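Local coordinates for phage-related conserved hypothetical protein, BB2244 (PDB 2BDV) that is of unknown function but belongs to the SOS response associated peptidase (SRAP) family, whose members are linked to DNA damage repair, at residues 80-84 with 85-89. Numbering follows the deposited sequence.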
loop_
_atom_site.group_PDB
_atom_site.type_symbol
_atom_site.label_atom_id
_atom_site.label_comp_id
_atom_site.label_asym_id
_atom_site.label_seq_id
_atom_site.Cartn_x
_atom_site.Cartn_y
_atom_site.Cartn_z
ATOM N N GLU A 80 16.002 -0.595 -1.591
ATOM C CA GLU A 80 17.136 -1.477 -1.333
ATOM C C GLU A 80 18.471 -0.762 -1.572
ATOM O O GLU A 80 19.399 -0.881 -0.770
ATOM C CB GLU A 80 17.067 -2.720 -2.229
ATOM C CG GLU A 80 15.895 -3.650 -1.954
ATOM C CD GLU A 80 15.803 -4.048 -0.493
ATOM O OE1 GLU A 80 16.852 -4.380 0.097
ATOM O OE2 GLU A 80 14.684 -4.040 0.062
ATOM N N ARG A 81 18.556 -0.028 -2.680
ATOM C CA ARG A 81 19.763 0.709 -3.041
ATOM C C ARG A 81 19.836 1.993 -2.215
ATOM O O ARG A 81 20.715 2.832 -2.424
ATOM C CB ARG A 81 19.746 1.070 -4.535
ATOM C CG ARG A 81 19.270 -0.045 -5.466
ATOM C CD ARG A 81 20.248 -1.210 -5.555
ATOM N NE ARG A 81 19.629 -2.398 -6.145
ATOM C CZ ARG A 81 20.296 -3.481 -6.535
ATOM N NH1 ARG A 81 21.616 -3.534 -6.406
ATOM N NH2 ARG A 81 19.643 -4.517 -7.043
ATOM N N HIS A 82 18.897 2.139 -1.287
ATOM C CA HIS A 82 18.820 3.306 -0.416
ATOM C C HIS A 82 18.834 4.586 -1.244
ATOM O O HIS A 82 19.697 5.444 -1.076
ATOM C CB HIS A 82 19.988 3.300 0.578
ATOM C CG HIS A 82 19.733 4.103 1.815
ATOM N ND1 HIS A 82 20.389 5.285 2.087
ATOM C CD2 HIS A 82 18.890 3.896 2.854
ATOM C CE1 HIS A 82 19.963 5.770 3.239
ATOM N NE2 HIS A 82 19.051 4.947 3.726
ATOM N N GLY A 83 17.864 4.704 -2.143
ATOM C CA GLY A 83 17.788 5.879 -2.989
ATOM C C GLY A 83 16.695 6.851 -2.592
ATOM O O GLY A 83 15.863 6.559 -1.731
ATOM N N TRP A 84 16.713 8.013 -3.235
ATOM C CA TRP A 84 15.749 9.081 -3.008
ATOM C C TRP A 84 14.380 8.646 -3.536
ATOM O O TRP A 84 14.285 7.997 -4.576
ATOM C CB TRP A 84 16.201 10.356 -3.756
ATOM C CG TRP A 84 15.412 11.613 -3.428
ATOM C CD1 TRP A 84 15.551 12.409 -2.323
ATOM C CD2 TRP A 84 14.353 12.198 -4.208
ATOM N NE1 TRP A 84 14.643 13.449 -2.368
ATOM C CE2 TRP A 84 13.899 13.341 -3.514
ATOM C CE3 TRP A 84 13.745 11.864 -5.425
ATOM C CZ2 TRP A 84 12.867 14.151 -3.994
ATOM C CZ3 TRP A 84 12.711 12.672 -5.907
ATOM C CH2 TRP A 84 12.285 13.803 -5.188
ATOM N N PRO A 85 13.304 9.000 -2.818
ATOM C CA PRO A 85 13.365 9.760 -1.567
ATOM C C PRO A 85 13.099 8.850 -0.378
ATOM O O PRO A 85 13.125 9.279 0.774
ATOM C CB PRO A 85 12.260 10.780 -1.753
ATOM C CG PRO A 85 11.204 9.943 -2.389
ATOM C CD PRO A 85 11.973 9.146 -3.436
ATOM N N TRP A 86 12.835 7.586 -0.671
ATOM C CA TRP A 86 12.531 6.609 0.362
ATOM C C TRP A 86 13.629 6.442 1.413
ATOM O O TRP A 86 13.347 6.020 2.529
ATOM C CB TRP A 86 12.209 5.273 -0.308
ATOM C CG TRP A 86 11.281 5.460 -1.475
ATOM C CD1 TRP A 86 11.488 5.052 -2.759
ATOM C CD2 TRP A 86 10.031 6.164 -1.474
ATOM N NE1 TRP A 86 10.453 5.458 -3.558
ATOM C CE2 TRP A 86 9.542 6.142 -2.800
ATOM C CE3 TRP A 86 9.279 6.810 -0.485
ATOM C CZ2 TRP A 86 8.331 6.743 -3.167
ATOM C CZ3 TRP A 86 8.072 7.410 -0.851
ATOM C CH2 TRP A 86 7.614 7.370 -2.183
ATOM N N LYS A 87 14.872 6.778 1.075
ATOM C CA LYS A 87 15.963 6.638 2.036
ATOM C C LYS A 87 15.721 7.515 3.257
ATOM O O LYS A 87 16.352 7.343 4.294
ATOM C CB LYS A 87 17.303 7.019 1.396
ATOM C CG LYS A 87 17.388 8.469 0.924
ATOM C CD LYS A 87 18.704 8.755 0.193
ATOM C CE LYS A 87 18.619 10.046 -0.616
ATOM N NZ LYS A 87 19.909 10.416 -1.272
ATOM N N LEU A 88 14.793 8.453 3.124
ATOM C CA LEU A 88 14.466 9.377 4.200
ATOM C C LEU A 88 13.330 8.883 5.097
ATOM O O LEU A 88 13.055 9.465 6.147
ATOM C CB LEU A 88 14.077 10.721 3.590
ATOM C CG LEU A 88 15.086 11.312 2.589
ATOM C CD1 LEU A 88 14.443 12.477 1.844
ATOM C CD2 LEU A 88 16.347 11.764 3.315
HETATM N N MSE A 89 12.669 7.811 4.682
HETATM C CA MSE A 89 11.551 7.280 5.445
HETATM C C MSE A 89 11.719 5.825 5.857
HETATM O O MSE A 89 11.022 5.352 6.748
HETATM C CB MSE A 89 10.274 7.421 4.623
HETATM C CG MSE A 89 9.855 8.854 4.378
HETATM SE SE MSE A 89 8.597 8.995 2.905
HETATM C CE MSE A 89 9.839 9.582 1.547
#
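Trp84 lays its indole flat against Pro85, the next residue along, across a cis peptide bond. Pro85 CB sits 3.4 Å from the centroid of the Trp84 five-membered ring and only 6° off its normal, a CH-pi contact straight over the face. Chi1 of -171° puts CG of Trp84 beside the carbonyl carbon, on the side of Pro85, and the near-perpendicular chi2 then turns the face of the indole onto the proline. This pairing of an aromatic with a following cis-proline is a well-known one. The pyrrolidine is in fact held between two indoles, since Pro85 CD lies above the rim of the Trp86 ring.

Lys87 meets both His82 and Trp84. Its CB stands over the centre of the His82 imidazole, 3.5 Å from the ring centroid, in a second CH-pi contact, with the two side chains crossing at nearly a right angle. Beyond CG the lysine runs out extended past Gly83, bringing Lys87 CE to the edge of the Trp84 ring, near its plane, and 3.8 Å from Trp84 N. On the backbone, Lys87 N donates to Gly83 O at 3.0 Å; the bond is bent, at 142°, and closes the turn through the cis-proline. Leu88 CD1 adds a looser apolar touch to Trp84 CD1.

The chain gets here from helix 76-80, which ends in a Schellman motif with His82 at positive phi, and then enters the 3-10 turn 86-88 on its way to strand 94-99. Trp86 packs back on Thr78 and Ile79 of that helix, Pro85 reaches Tyr62, and His82 leans on Lys188 of helix 184-191.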